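Local coordinates for protein staphylococcal superantigen-like 1 (Staphylococcus aureus, PDB 4O1N) that probably acts as a secreted virulence protease that cleaves host collagens and cytokines, built from an OB-fold domain and a beta-grasp domain, at residues 117-122 with 201-206; 143-148 with 192-197. All coordinates share one frame; numbering follows the deposited sequence.

Contact 1 (117-122 with 201-206); sequences NTPILE and TKINKI
I120 and K205 pair in parallel, as do L121 and I206, where strand 120-122 runs beside strand 203-206 at 4.8 Å between axes. This is the central parallel pair of the beta-grasp sheet. I120 uses both backbone groups: its N donates to N204 O at 3.2 Å, and its O accepts from I206 N at 2.8 Å. E122 N then bonds I206 O. N204 and K205 both face one residue of strand 171-175, a classic beta bulge on the far edge of strand 203-210.

The tight side carries L121 and I206. CD1 of L121 rests 3.6 Å from CG2 of I206, the methyl set anti to the backbone N. Branched aliphatic residues suit this face because L151 of helix 144-159 packs on both. P119, whose ring offers no N-H to the neighbouring strand, lays CB 3.1 Å from I203 O, a close contact and not a bond, and 4.0 Å from I203 CG2, the two side chains pointing the same way.

The opposite face is looser and more open. I120 touches the aliphatic stem of K205, CB to CG at 4.1 Å. With CG anti to the backbone N (chi1 -179°) and the chain extended beyond it, K205 carries NZ along the strand to E122. There NZ meets OE1 at 2.6 Å, nearly along the C-O axis, in a salt bridge.

The other carboxylate oxygen of E122 lies close to D129 OD1, so the ammonium of K205 would offset some of that like-charge repulsion. Backbone hydrogen bonds thus join the strands, apolar side chains pack on the face toward helix 144-159, and an ion pair adds a link on the other.

Contact 2 (143-148 with 192-197); sequences SLKELD and ERMGES
S143 and S197 face each other as an antiparallel, non-hydrogen-bonded pair with CA atoms 4.1 Å apart, and just beyond them L144 N donates to E196 O at 3.1 Å (N-H...O 164°). The motif is a helix N-cap docked on a type I turn: S143 is the N-cap of the beta-grasp helix 144-159, and R193 to E196 make the turn. Serine suits the cap because its short side chain, with OG between the backbone N and the carbonyl carbon (chi1 74°), curls back to accept from E146 N.

L144 packs against the turn residues R193 and E196. Its CB lies 3.6 Å from R193 O, and CD1 reaches E196 CB at 3.8 Å while approaching the R193 guanidinium obliquely. The long polar chains of R193 and E196 can flank this leucine and still send their charged ends onward, R193 NH2 to T182 O and a bound glycerol, probably from the crystallisation liquor, E196 OE2 to S70 OG.

K145 places CB 3.2 Å from M194 O, and its extended chain crosses that of M194 at an angle. Bent only at its last torsion (chi4 75°), it brings NZ to I101 O by a hydrogen bond, with M194 SD 3.8 Å from that same nitrogen.

Overall arrangement
Contact 2 is nested within the loop that contact 1 closes: 117-122 comes first along the chain, then 143-148, 192-197 and finally 201-206. All four segments belong to the beta-grasp domain, with contact centres 16 Å apart. Contact 1 lies in the five-stranded sheet, contact 2 at the start of the helix that packs over it. Helix 144-159 links them, since L147 CD1 meets I203 CD1 at 4.2 Å. Contact 2 also abuts strand 98-106 of the OB-fold sheet, so it lies where the two domains meet, whereas contact 1 lies farther from the centre of the chain.

Contact 1 (117-122 with 201-206)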
loop_
_atom_site.group_PDB
_atom_site.type_symbol
_atom_site.label_atom_id
_atom_site.label_comp_id
_atom_site.label_asym_id
_atom_site.label_seq_id
_atom_site.Cartn_x
_atom_site.Cartn_y
_atom_site.Cartn_z
ATOM N N ASN A 117 -4.884 3.555 -15.832
ATOM C CA ASN A 117 -4.133 4.741 -16.295
ATOM C C ASN A 117 -2.644 4.667 -15.987
ATOM O O ASN A 117 -2.253 4.271 -14.892
ATOM C CB ASN A 117 -4.733 6.041 -15.738
ATOM C CG ASN A 117 -5.613 5.807 -14.513
ATOM O OD1 ASN A 117 -5.106 5.550 -13.416
ATOM N ND2 ASN A 117 -6.948 5.880 -14.694
ATOM N N THR A 118 -1.816 5.048 -16.948
ATOM C CA THR A 118 -0.396 5.253 -16.666
ATOM C C THR A 118 -0.051 6.625 -15.995
ATOM O O THR A 118 -0.662 7.638 -16.301
ATOM C CB THR A 118 0.440 5.082 -17.960
ATOM O OG1 THR A 118 0.014 6.007 -18.968
ATOM C CG2 THR A 118 0.316 3.663 -18.489
ATOM N N PRO A 119 0.888 6.647 -15.040
ATOM C CA PRO A 119 1.705 7.826 -14.780
ATOM C C PRO A 119 3.142 7.509 -15.088
ATOM O O PRO A 119 3.473 6.343 -15.328
ATOM C CB PRO A 119 1.553 8.047 -13.271
ATOM C CG PRO A 119 1.457 6.699 -12.716
ATOM C CD PRO A 119 0.871 5.805 -13.833
ATOM N N ILE A 120 3.977 8.543 -15.092
ATOM C CA ILE A 120 5.382 8.364 -15.347
ATOM C C ILE A 120 6.018 7.705 -14.159
ATOM O O ILE A 120 5.696 8.012 -13.042
ATOM C CB ILE A 120 6.077 9.698 -15.635
ATOM C CG1 ILE A 120 5.672 10.205 -17.019
ATOM C CG2 ILE A 120 7.599 9.547 -15.599
ATOM C CD1 ILE A 120 5.947 11.668 -17.236
ATOM N N LEU A 121 6.909 6.766 -14.418
ATOM C CA LEU A 121 7.671 6.129 -13.357
ATOM C C LEU A 121 9.177 6.286 -13.685
ATOM O O LEU A 121 9.626 5.929 -14.784
ATOM C CB LEU A 121 7.281 4.652 -13.204
ATOM C CG LEU A 121 8.129 3.842 -12.227
ATOM C CD1 LEU A 121 7.817 4.227 -10.785
ATOM C CD2 LEU A 121 7.919 2.350 -12.431
ATOM N N GLU A 122 9.927 6.820 -12.719
ATOM C CA GLU A 122 11.335 7.046 -12.871
ATOM C C GLU A 122 12.062 6.478 -11.664
ATOM O O GLU A 122 11.717 6.780 -10.524
ATOM C CB GLU A 122 11.599 8.552 -13.002
ATOM C CG GLU A 122 13.053 8.945 -13.243
ATOM C CD GLU A 122 13.284 10.463 -13.318
ATOM O OE1 GLU A 122 12.326 11.253 -13.104
ATOM O OE2 GLU A 122 14.445 10.882 -13.585
ATOM N N THR A 201 -6.512 7.927 -10.037
ATOM C CA THR A 201 -6.759 8.479 -11.344
ATOM C C THR A 201 -5.938 9.759 -11.568
ATOM O O THR A 201 -5.837 10.216 -12.684
ATOM C CB THR A 201 -8.274 8.800 -11.577
ATOM O OG1 THR A 201 -8.706 9.925 -10.797
ATOM C CG2 THR A 201 -9.146 7.641 -11.229
ATOM N N LYS A 202 -5.337 10.322 -10.529
ATOM C CA LYS A 202 -4.704 11.654 -10.623
ATOM C C LYS A 202 -3.271 11.667 -10.161
ATOM O O LYS A 202 -2.812 12.674 -9.624
ATOM C CB LYS A 202 -5.480 12.664 -9.778
ATOM C CG LYS A 202 -6.774 13.089 -10.423
ATOM C CD LYS A 202 -7.568 14.032 -9.556
ATOM C CE LYS A 202 -8.853 14.421 -10.267
ATOM N NZ LYS A 202 -9.759 15.152 -9.323
ATOM N N ILE A 203 -2.582 10.540 -10.326
ATOM C CA ILE A 203 -1.145 10.434 -10.029
ATOM C C ILE A 203 -0.408 10.745 -11.296
ATOM O O ILE A 203 -0.579 10.088 -12.273
ATOM C CB ILE A 203 -0.748 9.030 -9.582
ATOM C CG1 ILE A 203 -1.470 8.696 -8.284
ATOM C CG2 ILE A 203 0.766 8.956 -9.408
ATOM C CD1 ILE A 203 -1.270 7.291 -7.768
ATOM N N ASN A 204 0.415 11.768 -11.264
ATOM C CA ASN A 204 1.070 12.249 -12.465
ATOM C C ASN A 204 2.397 11.584 -12.599
ATOM O O ASN A 204 2.782 11.193 -13.697
ATOM C CB ASN A 204 1.304 13.753 -12.355
ATOM C CG ASN A 204 2.020 14.335 -13.573
ATOM O OD1 ASN A 204 1.443 14.431 -14.653
ATOM N ND2 ASN A 204 3.267 14.740 -13.395
ATOM N N LYS A 205 3.132 11.493 -11.496
ATOM C CA LYS A 205 4.451 10.881 -11.557
ATOM C C LYS A 205 4.872 10.178 -10.257
ATOM O O LYS A 205 4.567 10.622 -9.158
ATOM C CB LYS A 205 5.491 11.946 -11.917
ATOM C CG LYS A 205 6.906 11.413 -12.028
ATOM C CD LYS A 205 7.872 12.483 -12.513
ATOM C CE LYS A 205 9.293 11.909 -12.591
ATOM N NZ LYS A 205 10.146 12.704 -13.499
ATOM N N ILE A 206 5.628 9.099 -10.410
ATOM C CA ILE A 206 6.240 8.445 -9.278
ATOM C C ILE A 206 7.719 8.385 -9.495
ATOM O O ILE A 206 8.162 7.847 -10.511
ATOM C CB ILE A 206 5.713 7.021 -9.105
ATOM C CG1 ILE A 206 4.267 7.079 -8.623
ATOM C CG2 ILE A 206 6.561 6.260 -8.089
ATOM C CD1 ILE A 206 3.529 5.801 -8.873
#

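Contact 2 (143-148 with 192-197)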
loop_
_atom_site.group_PDB
_atom_site.type_symbol
_atom_site.label_atom_id
_atom_site.label_comp_id
_atom_site.label_asym_id
_atom_site.label_seq_id
_atom_site.Cartn_x
_atom_site.Cartn_y
_atom_site.Cartn_z
ATOM N N SER A 143 -4.220 3.078 -1.683
ATOM C CA SER A 143 -3.630 3.295 -0.384
ATOM C C SER A 143 -2.118 3.424 -0.462
ATOM O O SER A 143 -1.466 2.832 -1.338
ATOM C CB SER A 143 -4.009 2.156 0.564
ATOM O OG SER A 143 -3.302 0.994 0.255
ATOM N N LEU A 144 -1.562 4.211 0.457
ATOM C CA LEU A 144 -0.122 4.344 0.529
ATOM C C LEU A 144 0.495 3.024 0.922
ATOM O O LEU A 144 1.616 2.713 0.504
ATOM C CB LEU A 144 0.293 5.416 1.529
ATOM C CG LEU A 144 -0.196 6.847 1.276
ATOM C CD1 LEU A 144 0.304 7.745 2.371
ATOM C CD2 LEU A 144 0.229 7.386 -0.071
ATOM N N LYS A 145 -0.227 2.214 1.685
ATOM C CA LYS A 145 0.275 0.884 1.975
ATOM C C LYS A 145 0.579 0.140 0.682
ATOM O O LYS A 145 1.643 -0.465 0.573
ATOM C CB LYS A 145 -0.711 0.089 2.823
ATOM C CG LYS A 145 -0.280 -1.326 3.178
ATOM C CD LYS A 145 -1.403 -2.075 3.882
ATOM C CE LYS A 145 -0.944 -3.361 4.584
ATOM N NZ LYS A 145 -0.210 -3.048 5.833
ATOM N N GLU A 146 -0.329 0.205 -0.281
ATOM C CA GLU A 146 -0.196 -0.559 -1.543
ATOM C C GLU A 146 0.905 0.018 -2.425
ATOM O O GLU A 146 1.709 -0.731 -3.018
ATOM C CB GLU A 146 -1.523 -0.563 -2.344
ATOM C CG GLU A 146 -1.349 -1.065 -3.774
ATOM C CD GLU A 146 -2.653 -1.410 -4.489
ATOM O OE1 GLU A 146 -3.771 -1.372 -3.873
ATOM O OE2 GLU A 146 -2.517 -1.724 -5.702
ATOM N N LEU A 147 0.919 1.348 -2.554
ATOM C CA LEU A 147 1.923 1.999 -3.392
ATOM C C LEU A 147 3.291 1.791 -2.813
ATOM O O LEU A 147 4.219 1.443 -3.531
ATOM C CB LEU A 147 1.649 3.491 -3.512
ATOM C CG LEU A 147 0.506 3.837 -4.458
ATOM C CD1 LEU A 147 0.101 5.291 -4.306
ATOM C CD2 LEU A 147 0.936 3.580 -5.876
ATOM N N ASP A 148 3.412 1.985 -1.505
ATOM C CA ASP A 148 4.683 1.739 -0.823
ATOM C C ASP A 148 5.205 0.320 -1.059
ATOM O O ASP A 148 6.345 0.124 -1.528
ATOM C CB ASP A 148 4.546 1.978 0.672
ATOM C CG ASP A 148 5.796 1.627 1.422
ATOM O OD1 ASP A 148 6.859 2.160 1.017
ATOM O OD2 ASP A 148 5.717 0.811 2.379
ATOM N N GLU A 192 0.631 4.781 10.739
ATOM C CA GLU A 192 -0.501 5.709 10.647
ATOM C C GLU A 192 -0.792 6.126 9.210
ATOM O O GLU A 192 -1.862 6.637 8.905
ATOM C CB GLU A 192 -0.340 6.974 11.536
ATOM C CG GLU A 192 1.041 7.257 12.129
ATOM C CD GLU A 192 1.362 6.310 13.272
ATOM O OE1 GLU A 192 0.464 6.114 14.126
ATOM O OE2 GLU A 192 2.491 5.749 13.285
ATOM N N ARG A 193 0.158 5.910 8.318
ATOM C CA ARG A 193 -0.064 6.213 6.892
ATOM C C ARG A 193 -0.591 5.034 6.035
ATOM O O ARG A 193 -1.006 5.221 4.863
ATOM C CB ARG A 193 1.232 6.739 6.270
ATOM C CG ARG A 193 1.773 8.003 6.919
ATOM C CD ARG A 193 3.152 8.353 6.329
ATOM N NE ARG A 193 3.013 9.053 5.055
ATOM C CZ ARG A 193 4.001 9.265 4.190
ATOM N NH1 ARG A 193 5.221 8.809 4.434
ATOM N NH2 ARG A 193 3.753 9.933 3.068
ATOM N N MET A 194 -0.574 3.827 6.589
ATOM C CA MET A 194 -0.944 2.645 5.804
ATOM C C MET A 194 -2.415 2.630 5.419
ATOM O O MET A 194 -2.786 1.980 4.449
ATOM C CB MET A 194 -0.586 1.384 6.559
ATOM C CG MET A 194 0.910 1.187 6.706
ATOM S SD MET A 194 1.245 -0.149 7.849
ATOM C CE MET A 194 3.030 -0.212 7.784
ATOM N N GLY A 195 -3.247 3.355 6.167
ATOM C CA GLY A 195 -4.647 3.553 5.812
ATOM C C GLY A 195 -4.991 4.834 5.075
ATOM O O GLY A 195 -6.164 5.069 4.795
ATOM N N GLU A 196 -4.006 5.692 4.819
ATOM C CA GLU A 196 -4.243 6.895 4.030
ATOM C C GLU A 196 -4.373 6.454 2.593
ATOM O O GLU A 196 -3.766 5.455 2.162
ATOM C CB GLU A 196 -3.094 7.910 4.141
ATOM C CG GLU A 196 -2.857 8.516 5.516
ATOM C CD GLU A 196 -4.114 9.093 6.158
ATOM O OE1 GLU A 196 -4.556 10.197 5.736
ATOM O OE2 GLU A 196 -4.663 8.438 7.096
ATOM N N SER A 197 -5.170 7.193 1.845
ATOM C CA SER A 197 -5.372 6.878 0.431
ATOM C C SER A 197 -5.387 8.122 -0.419
ATOM O O SER A 197 -5.693 9.216 0.072
ATOM C CB SER A 197 -6.692 6.144 0.245
ATOM O OG SER A 197 -7.806 7.051 0.205
#